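Local coordinates for protein transketolase (Campylobacter jejuni, PDB 3L84) that belongs to the transketolase family of thiamine diphosphate-binding proteins and assembles from two copies of a three-domain chain, at residues 5-14 / 33-44; 65-73 / 91-102. All blocks are in the same frame, centred on the assembly; numbering follows the deposited sequence.

Contact 1 closes before contact 2 opens along the chain, and both belong to the thiamine diphosphate-binding domain, whose core is a parallel sheet with 60-63 as an outermost strand within the chain. Their centres are about 19 Å apart. In contact 1 helix 3-24 packs on helix 30-42; in contact 2 the start of helix 69-79 meets the long loop leading toward helix 118-137. Leu71 ties the two together: its side chain packs against Leu13, Leu35 and Leu39 of contact 1 and also reaches Phe63 of strand 60-63. The pair thus runs from two helical segments that the second subunit does not touch to a loop that lies against that subunit.

Contact 1 (5-14 / 33-44); sequences ILQEQANTLR and LGLADILSVLSY. With GOL (glycerol), chain B.
The Arg14 guanidinium has the methyl CB of Ala36 over one face, 4.0 Å above its plane, and the Asp37 carboxylate at its edge. It grips Asp37 end-on: NH2 gives a nearly straight 2.9 Å bond to OD2 and NH1 reaches OD1, both oxygens being met from above the carboxylate plane, since the two groups are turned 54° apart. NH2 also donates to Leu33 O at 2.9 Å, Asn11 OD1 takes a bond from NH1, and with NE bonded to Lys244 O, these bonds together fix the group's rotation. Asp37 OD2 has a further partner in His215.

At the other end, the Tyr44 ring carries glycerol C1 over one face and Gln9 OE1 at its edge, accepting from Tyr44 OH at 2.7 Å with amide and ring planes 80° apart. Gln9 NE2 donates to glycerol O1, which in turn bonds Ser43 OG.

Between these ends Ser40 is a knob among Leu6, Gln9, Ala10 and Leu13; in the conformer given, its OG turns back to Ala36 O at 2.8 Å. The axes of segments 5-14 and 33-42 cross at 131° and approach to 8.2 Å, with helix 217-228 packing on Leu6, Ala10 and Val41, and helix 69-79 on Leu13 and Leu39.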
loop_
_atom_site.group_PDB
_atom_site.type_symbol
_atom_site.label_atom_id
_atom_site.label_comp_id
_atom_site.label_asym_id
_atom_site.label_seq_id
_atom_site.Cartn_x
_atom_site.Cartn_y
_atom_site.Cartn_z
ATOM N N ILE A 5 -29.883 30.249 17.228
ATOM C CA ILE A 5 -28.553 30.073 17.806
ATOM C C ILE A 5 -27.739 29.129 16.930
ATOM O O ILE A 5 -26.547 29.371 16.697
ATOM C CB ILE A 5 -28.539 29.588 19.287
ATOM C CG1 ILE A 5 -27.103 29.519 19.839
ATOM C CG2 ILE A 5 -29.123 28.237 19.446
ATOM C CD1 ILE A 5 -26.394 30.860 19.949
ATOM N N LEU A 6 -28.356 28.069 16.390
ATOM C CA LEU A 6 -27.605 27.121 15.564
ATOM C C LEU A 6 -27.071 27.773 14.294
ATOM O O LEU A 6 -25.952 27.500 13.877
ATOM C CB LEU A 6 -28.442 25.892 15.201
ATOM C CG LEU A 6 -28.455 24.801 16.279
ATOM C CD1 LEU A 6 -27.077 24.146 16.371
ATOM C CD2 LEU A 6 -28.875 25.334 17.630
ATOM N N GLN A 7 -27.866 28.635 13.681
ATOM C CA GLN A 7 -27.420 29.328 12.485
ATOM C C GLN A 7 -26.220 30.229 12.789
ATOM O O GLN A 7 -25.233 30.240 12.052
ATOM C CB GLN A 7 -28.548 30.178 11.931
ATOM C CG GLN A 7 -28.189 30.875 10.673
ATOM C CD GLN A 7 -29.347 31.723 10.167
ATOM O OE1 GLN A 7 -29.155 32.879 9.758
ATOM N NE2 GLN A 7 -30.562 31.160 10.214
ATOM N N GLU A 8 -26.290 30.957 13.898
ATOM C CA GLU A 8 -25.175 31.796 14.281
ATOM C C GLU A 8 -23.928 30.969 14.573
ATOM O O GLU A 8 -22.826 31.298 14.142
ATOM C CB GLU A 8 -25.522 32.689 15.469
ATOM C CG GLU A 8 -24.468 33.797 15.670
ATOM C CD GLU A 8 -24.595 34.576 16.964
ATOM O OE1 GLU A 8 -24.144 34.045 18.009
ATOM O OE2 GLU A 8 -25.096 35.727 16.931
ATOM N N GLN A 9 -24.096 29.853 15.296
ATOM C CA GLN A 9 -22.977 28.949 15.593
ATOM C C GLN A 9 -22.361 28.404 14.318
ATOM O O GLN A 9 -21.127 28.395 14.162
ATOM C CB GLN A 9 -23.437 27.823 16.529
ATOM C CG GLN A 9 -23.607 28.282 17.951
ATOM C CD GLN A 9 -23.995 27.120 18.847
ATOM O OE1 GLN A 9 -25.153 26.689 18.844
ATOM N NE2 GLN A 9 -23.015 26.558 19.548
ATOM N N ALA A 10 -23.191 27.941 13.397
ATOM C CA ALA A 10 -22.688 27.361 12.137
ATOM C C ALA A 10 -21.962 28.408 11.331
ATOM O O ALA A 10 -20.878 28.153 10.775
ATOM C CB ALA A 10 -23.825 26.732 11.338
ATOM N N ASN A 11 -22.521 29.609 11.246
ATOM C CA ASN A 11 -21.862 30.643 10.487
ATOM C C ASN A 11 -20.562 31.123 11.138
ATOM O O ASN A 11 -19.618 31.473 10.438
ATOM C CB ASN A 11 -22.846 31.788 10.198
ATOM C CG ASN A 11 -23.870 31.396 9.145
ATOM O OD1 ASN A 11 -23.611 30.514 8.322
ATOM N ND2 ASN A 11 -25.037 32.024 9.167
ATOM N N THR A 12 -20.499 31.084 12.466
ATOM C CA THR A 12 -19.255 31.386 13.182
ATOM C C THR A 12 -18.189 30.403 12.729
ATOM O O THR A 12 -17.064 30.794 12.405
ATOM C CB THR A 12 -19.449 31.343 14.702
ATOM O OG1 THR A 12 -20.432 32.336 15.073
ATOM C CG2 THR A 12 -18.134 31.652 15.435
ATOM N N LEU A 13 -18.524 29.117 12.721
ATOM C CA LEU A 13 -17.577 28.108 12.229
ATOM C C LEU A 13 -17.204 28.346 10.773
ATOM O O LEU A 13 -16.030 28.190 10.410
ATOM C CB LEU A 13 -18.147 26.698 12.397
ATOM C CG LEU A 13 -18.298 26.127 13.808
ATOM C CD1 LEU A 13 -19.276 24.934 13.788
ATOM C CD2 LEU A 13 -16.949 25.738 14.424
ATOM N N ARG A 14 -18.182 28.665 9.915
ATOM C CA ARG A 14 -17.891 28.920 8.505
ATOM C C ARG A 14 -16.891 30.036 8.340
ATOM O O ARG A 14 -15.921 29.910 7.574
ATOM C CB ARG A 14 -19.146 29.339 7.737
ATOM C CG ARG A 14 -20.183 28.254 7.503
ATOM C CD ARG A 14 -21.248 28.741 6.523
ATOM N NE ARG A 14 -21.960 27.576 6.069
ATOM C CZ ARG A 14 -22.957 26.976 6.686
ATOM N NH1 ARG A 14 -23.596 27.504 7.706
ATOM N NH2 ARG A 14 -23.341 25.791 6.226
ATOM N N LEU A 33 -17.333 24.695 5.104
ATOM C CA LEU A 33 -18.609 25.373 4.904
ATOM C C LEU A 33 -19.751 24.381 4.713
ATOM O O LEU A 33 -20.854 24.615 5.217
ATOM C CB LEU A 33 -18.542 26.368 3.737
ATOM C CG LEU A 33 -18.165 27.798 4.114
ATOM C CD1 LEU A 33 -16.806 27.886 4.822
ATOM C CD2 LEU A 33 -18.165 28.672 2.877
ATOM N N GLY A 34 -19.490 23.283 4.024
ATOM C CA GLY A 34 -20.491 22.250 3.810
ATOM C C GLY A 34 -20.856 21.496 5.066
ATOM O O GLY A 34 -21.977 21.026 5.170
ATOM N N LEU A 35 -19.929 21.418 6.013
ATOM C CA LEU A 35 -20.077 20.606 7.214
ATOM C C LEU A 35 -20.460 21.429 8.456
ATOM O O LEU A 35 -20.715 20.876 9.529
ATOM C CB LEU A 35 -18.802 19.824 7.520
ATOM C CG LEU A 35 -18.516 18.689 6.539
ATOM C CD1 LEU A 35 -17.083 18.205 6.757
ATOM C CD2 LEU A 35 -19.510 17.596 6.742
ATOM N N ALA A 36 -20.530 22.750 8.331
ATOM C CA ALA A 36 -20.672 23.596 9.514
ATOM C C ALA A 36 -21.997 23.432 10.252
ATOM O O ALA A 36 -22.026 23.507 11.491
ATOM C CB ALA A 36 -20.460 25.058 9.158
ATOM N N ASP A 37 -23.067 23.160 9.503
ATOM C CA ASP A 37 -24.349 22.956 10.154
ATOM C C ASP A 37 -24.361 21.637 10.940
ATOM O O ASP A 37 -24.846 21.577 12.078
ATOM C CB ASP A 37 -25.491 22.995 9.129
ATOM C CG ASP A 37 -25.550 24.313 8.375
ATOM O OD1 ASP A 37 -25.407 25.389 9.002
ATOM O OD2 ASP A 37 -25.673 24.283 7.140
ATOM N N ILE A 38 -23.826 20.576 10.338
ATOM C CA ILE A 38 -23.697 19.302 11.009
ATOM C C ILE A 38 -22.881 19.429 12.288
ATOM O O ILE A 38 -23.272 18.917 13.325
ATOM C CB ILE A 38 -23.086 18.250 10.060
ATOM C CG1 ILE A 38 -24.074 17.911 8.926
ATOM C CG2 ILE A 38 -22.635 16.987 10.849
ATOM C CD1 ILE A 38 -23.443 17.196 7.709
ATOM N N LEU A 39 -21.702 20.068 12.212
ATOM C CA LEU A 39 -20.865 20.196 13.419
ATOM C C LEU A 39 -21.525 21.023 14.505
ATOM O O LEU A 39 -21.394 20.712 15.678
ATOM C CB LEU A 39 -19.465 20.702 13.043
ATOM C CG LEU A 39 -18.459 20.641 14.200
ATOM C CD1 LEU A 39 -18.271 19.261 14.798
ATOM C CD2 LEU A 39 -17.110 21.194 13.708
ATOM N N SER A 40 -22.246 22.066 14.120
ATOM C CA SER A 40 -22.964 22.847 15.104
ATOM C C SER A 40 -23.951 22.019 15.896
ATOM O O SER A 40 -24.010 22.105 17.115
ATOM C CB SER A 40 -23.652 23.993 14.406
ATOM O OG SER A 40 -22.654 24.846 13.905
ATOM N N VAL A 41 -24.733 21.187 15.208
ATOM C CA VAL A 41 -25.641 20.302 15.919
ATOM C C VAL A 41 -24.910 19.227 16.723
ATOM O O VAL A 41 -25.227 18.940 17.859
ATOM C CB VAL A 41 -26.627 19.642 14.956
ATOM C CG1 VAL A 41 -27.563 18.733 15.704
ATOM C CG2 VAL A 41 -27.438 20.714 14.207
ATOM N N LEU A 42 -23.883 18.641 16.113
ATOM C CA LEU A 42 -23.096 17.615 16.789
ATOM C C LEU A 42 -22.493 18.134 18.086
ATOM O O LEU A 42 -22.348 17.368 19.036
ATOM C CB LEU A 42 -21.994 17.079 15.846
ATOM C CG LEU A 42 -21.168 15.924 16.379
ATOM C CD1 LEU A 42 -21.985 14.696 16.757
ATOM C CD2 LEU A 42 -20.128 15.531 15.330
ATOM N N SER A 43 -22.142 19.415 18.160
ATOM C CA SER A 43 -21.587 19.977 19.393
ATOM C C SER A 43 -22.501 19.792 20.618
ATOM O O SER A 43 -22.013 19.763 21.751
ATOM C CB SER A 43 -21.231 21.460 19.237
ATOM O OG SER A 43 -22.381 22.289 19.219
ATOM N N TYR A 44 -23.809 19.668 20.406
ATOM C CA TYR A 44 -24.768 19.450 21.497
ATOM C C TYR A 44 -24.825 18.009 21.939
ATOM O O TYR A 44 -25.370 17.719 22.995
ATOM C CB TYR A 44 -26.170 19.906 21.062
ATOM C CG TYR A 44 -26.303 21.399 20.953
ATOM C CD1 TYR A 44 -26.827 22.140 22.014
ATOM C CD2 TYR A 44 -25.856 22.081 19.826
ATOM C CE1 TYR A 44 -26.924 23.499 21.940
ATOM C CE2 TYR A 44 -25.952 23.464 19.749
ATOM C CZ TYR A 44 -26.496 24.170 20.810
ATOM O OH TYR A 44 -26.607 25.535 20.750
HETATM C C1 GOL B . -23.127 23.714 22.343
HETATM O O1 GOL B . -22.572 24.228 21.151
HETATM C C2 GOL B . -22.100 22.970 23.204
HETATM O O2 GOL B . -20.972 23.785 23.476
HETATM C C3 GOL B . -22.717 22.535 24.528
HETATM O O3 GOL B . -23.908 21.796 24.280
#

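Contact 2 (65-73 / 91-102)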
loop_
_atom_site.group_PDB
_atom_site.type_symbol
_atom_site.label_atom_id
_atom_site.label_comp_id
_atom_site.label_asym_id
_atom_site.label_seq_id
_atom_site.Cartn_x
_atom_site.Cartn_y
_atom_site.Cartn_z
ATOM N N GLY A 65 -11.437 13.267 6.557
ATOM C CA GLY A 65 -10.972 14.222 5.577
ATOM C C GLY A 65 -10.180 15.273 6.328
ATOM O O GLY A 65 -10.724 16.317 6.711
ATOM N N GLY A 66 -8.895 15.014 6.540
ATOM C CA GLY A 66 -8.039 15.922 7.326
ATOM C C GLY A 66 -7.903 17.265 6.654
ATOM O O GLY A 66 -7.562 18.248 7.309
ATOM N N HIS A 67 -8.185 17.330 5.363
ATOM C CA HIS A 67 -8.218 18.599 4.642
ATOM C C HIS A 67 -9.161 19.601 5.268
ATOM O O HIS A 67 -8.939 20.790 5.074
ATOM C CB HIS A 67 -8.514 18.416 3.152
ATOM C CG HIS A 67 -9.782 17.699 2.881
ATOM N ND1 HIS A 67 -11.002 18.323 2.758
ATOM C CD2 HIS A 67 -10.020 16.375 2.774
ATOM C CE1 HIS A 67 -11.933 17.404 2.530
ATOM N NE2 HIS A 67 -11.362 16.212 2.568
ATOM N N ALA A 68 -10.187 19.154 5.997
ATOM C CA ALA A 68 -11.130 20.035 6.666
ATOM C C ALA A 68 -10.651 20.521 8.046
ATOM O O ALA A 68 -11.457 20.934 8.900
ATOM C CB ALA A 68 -12.517 19.341 6.738
ATOM N N SER A 69 -9.341 20.492 8.238
ATOM C CA SER A 69 -8.689 20.921 9.461
ATOM C C SER A 69 -9.140 22.282 9.971
ATOM O O SER A 69 -9.246 22.452 11.172
ATOM C CB SER A 69 -7.184 20.912 9.236
ATOM O OG SER A 69 -6.863 21.748 8.152
ATOM N N ALA A 70 -9.397 23.256 9.091
ATOM C CA ALA A 70 -9.768 24.562 9.601
ATOM C C ALA A 70 -11.052 24.501 10.429
ATOM O O ALA A 70 -11.228 25.213 11.412
ATOM C CB ALA A 70 -9.931 25.566 8.440
ATOM N N LEU A 71 -11.971 23.648 10.022
ATOM C CA LEU A 71 -13.226 23.499 10.762
ATOM C C LEU A 71 -12.982 22.852 12.125
ATOM O O LEU A 71 -13.538 23.276 13.143
ATOM C CB LEU A 71 -14.235 22.658 9.973
ATOM C CG LEU A 71 -15.602 22.460 10.618
ATOM C CD1 LEU A 71 -16.348 23.787 10.733
ATOM C CD2 LEU A 71 -16.484 21.414 9.851
ATOM N N LEU A 72 -12.157 21.795 12.153
ATOM C CA LEU A 72 -11.791 21.167 13.416
ATOM C C LEU A 72 -11.133 22.164 14.353
ATOM O O LEU A 72 -11.509 22.270 15.518
ATOM C CB LEU A 72 -10.881 19.966 13.198
ATOM C CG LEU A 72 -10.364 19.247 14.456
ATOM C CD1 LEU A 72 -11.465 18.743 15.327
ATOM C CD2 LEU A 72 -9.420 18.143 14.012
ATOM N N TYR A 73 -10.161 22.917 13.851
ATOM C CA TYR A 73 -9.465 23.885 14.698
ATOM C C TYR A 73 -10.416 24.974 15.207
ATOM O O TYR A 73 -10.334 25.377 16.364
ATOM C CB TYR A 73 -8.334 24.533 13.902
ATOM C CG TYR A 73 -7.240 23.601 13.448
ATOM C CD1 TYR A 73 -6.922 22.475 14.140
ATOM C CD2 TYR A 73 -6.508 23.874 12.304
ATOM C CE1 TYR A 73 -5.892 21.632 13.707
ATOM C CE2 TYR A 73 -5.482 23.074 11.877
ATOM C CZ TYR A 73 -5.187 21.945 12.547
ATOM O OH TYR A 73 -4.158 21.110 12.122
ATOM N N PHE A 91 -2.629 29.387 10.831
ATOM C CA PHE A 91 -2.951 28.219 10.061
ATOM C C PHE A 91 -1.961 28.014 8.910
ATOM O O PHE A 91 -1.641 28.926 8.165
ATOM C CB PHE A 91 -4.374 28.391 9.531
ATOM C CG PHE A 91 -4.922 27.246 8.709
ATOM C CD1 PHE A 91 -5.080 25.967 9.251
ATOM C CD2 PHE A 91 -5.354 27.441 7.401
ATOM C CE1 PHE A 91 -5.679 24.950 8.520
ATOM C CE2 PHE A 91 -5.953 26.430 6.679
ATOM C CZ PHE A 91 -6.118 25.193 7.240
ATOM N N ARG A 92 -1.480 26.800 8.821
ATOM C CA ARG A 92 -0.608 26.356 7.732
ATOM C C ARG A 92 0.768 27.027 7.689
ATOM O O ARG A 92 1.491 26.889 6.716
ATOM C CB ARG A 92 -1.309 26.412 6.368
ATOM C CG ARG A 92 -2.297 25.269 6.151
ATOM C CD ARG A 92 -3.203 25.440 4.886
ATOM N NE ARG A 92 -3.824 24.156 4.670
ATOM C CZ ARG A 92 -3.457 23.219 3.802
ATOM N NH1 ARG A 92 -2.622 23.480 2.825
ATOM N NH2 ARG A 92 -3.953 21.992 3.916
ATOM N N GLN A 93 1.153 27.688 8.757
ATOM C CA GLN A 93 2.456 28.361 8.833
ATOM C C GLN A 93 3.470 27.511 9.603
ATOM O O GLN A 93 3.116 26.799 10.563
ATOM C CB GLN A 93 2.340 29.732 9.468
ATOM C CG GLN A 93 1.374 30.664 8.741
ATOM C CD GLN A 93 1.512 30.589 7.240
ATOM O OE1 GLN A 93 0.586 30.131 6.519
ATOM N NE2 GLN A 93 2.684 30.923 6.742
ATOM N N LEU A 94 4.738 27.642 9.219
ATOM C CA LEU A 94 5.779 26.830 9.806
ATOM C C LEU A 94 5.769 26.922 11.316
ATOM O O LEU A 94 5.775 28.009 11.891
ATOM C CB LEU A 94 7.139 27.242 9.278
ATOM C CG LEU A 94 8.312 26.372 9.665
ATOM C CD1 LEU A 94 8.179 25.037 8.904
ATOM C CD2 LEU A 94 9.641 27.066 9.330
ATOM N N HIS A 95 5.736 25.743 11.939
ATOM C CA HIS A 95 5.805 25.525 13.375
ATOM C C HIS A 95 4.588 25.963 14.158
ATOM O O HIS A 95 4.626 26.008 15.397
ATOM C CB HIS A 95 7.110 26.062 13.966
ATOM C CG HIS A 95 8.351 25.489 13.313
ATOM N ND1 HIS A 95 9.451 26.258 12.998
ATOM C CD2 HIS A 95 8.620 24.243 12.844
ATOM C CE1 HIS A 95 10.367 25.503 12.416
ATOM N NE2 HIS A 95 9.883 24.279 12.287
ATOM N N SER A 96 3.483 26.208 13.485
ATOM C CA SER A 96 2.243 26.558 14.199
ATOM C C SER A 96 1.569 25.333 14.808
ATOM O O SER A 96 1.876 24.204 14.436
ATOM C CB SER A 96 1.259 27.283 13.307
ATOM O OG SER A 96 0.483 26.386 12.547
ATOM N N LYS A 97 0.600 25.599 15.691
ATOM C CA LYS A 97 -0.268 24.575 16.283
ATOM C C LYS A 97 -1.418 24.169 15.362
ATOM O O LYS A 97 -2.255 23.321 15.729
ATOM C CB LYS A 97 -0.854 25.066 17.620
ATOM C CG LYS A 97 0.182 25.285 18.712
ATOM C CD LYS A 97 -0.477 25.479 20.080
ATOM C CE LYS A 97 0.583 25.746 21.148
ATOM N NZ LYS A 97 -0.013 26.052 22.479
ATOM N N THR A 98 -1.481 24.780 14.164
ATOM C CA THR A 98 -2.576 24.582 13.218
ATOM C C THR A 98 -2.049 24.194 11.842
ATOM O O THR A 98 -2.268 24.888 10.858
ATOM C CB THR A 98 -3.435 25.852 13.165
ATOM O OG1 THR A 98 -2.541 26.969 13.031
ATOM C CG2 THR A 98 -4.266 25.990 14.443
ATOM N N PRO A 99 -1.398 23.040 11.732
ATOM C CA PRO A 99 -0.889 22.568 10.459
ATOM C C PRO A 99 -2.021 22.216 9.490
ATOM O O PRO A 99 -3.171 22.019 9.859
ATOM C CB PRO A 99 -0.110 21.298 10.845
ATOM C CG PRO A 99 -0.730 20.840 12.120
ATOM C CD PRO A 99 -1.031 22.110 12.815
ATOM N N GLY A 100 -1.663 22.095 8.211
ATOM C CA GLY A 100 -2.671 21.896 7.147
ATOM C C GLY A 100 -3.533 20.672 7.271
ATOM O O GLY A 100 -4.667 20.690 6.811
ATOM N N HIS A 101 -2.974 19.601 7.816
ATOM C CA HIS A 101 -3.746 18.430 8.200
ATOM C C HIS A 101 -3.512 18.167 9.678
ATOM O O HIS A 101 -2.449 18.494 10.197
ATOM C CB HIS A 101 -3.403 17.190 7.356
ATOM C CG HIS A 101 -3.686 17.383 5.904
ATOM N ND1 HIS A 101 -4.837 16.963 5.266
ATOM C CD2 HIS A 101 -2.972 18.060 4.972
ATOM C CE1 HIS A 101 -4.789 17.358 3.995
ATOM N NE2 HIS A 101 -3.674 18.012 3.795
ATOM N N PRO A 102 -4.479 17.613 10.407
ATOM C CA PRO A 102 -4.337 17.576 11.880
ATOM C C PRO A 102 -3.275 16.600 12.376
ATOM O O PRO A 102 -3.092 15.497 11.806
ATOM C CB PRO A 102 -5.731 17.147 12.354
ATOM C CG PRO A 102 -6.665 17.441 11.170
ATOM C CD PRO A 102 -5.803 17.119 9.982
HETATM O O HOH W 1 -6.706 22.957 4.689
#
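Tyr73 reaches from helix 69-79 into the bend of the 91-102 loop, and Thr98 lies across its ring: CG2 makes a CH-pi contact 4.0 Å from the centroid, 22° off the normal. Phe91 meets that ring at its rim, CE1 lying 3.9 Å from Tyr73 CE2, each of the two carbons near the plane of the other ring. The phenol runs on to donate from OH to Pro99 O at 2.6 Å, while the Pro99 and Tyr73 side chains cross at about a right angle. One turn earlier, Ser69 OG sits at the Phe91 edge, 3.4 Å from CE1, and Ala70 CB touches CZ. With OG between backbone N and carbonyl carbon (chi1 58°), Ser69 donates to Gly100 O at 2.8 Å, approaching above the carbonyl plane; Arg92 NH2 comes to the same oxygen from the opposite face. Pro102 CG packs on Ser69 CB and on Leu72 CD2, both at 4.0 Å. The chemistry is therefore divided: two helix hydroxyls satisfy consecutive loop carbonyls within apolar packing, holding the loop's backbone in place, while Arg92 bonds both within its own chain and, by a salt bridge from NH1, to Asp449 of the second subunit, and the His101 ring stacks across the dimer interface on His453 of that subunit.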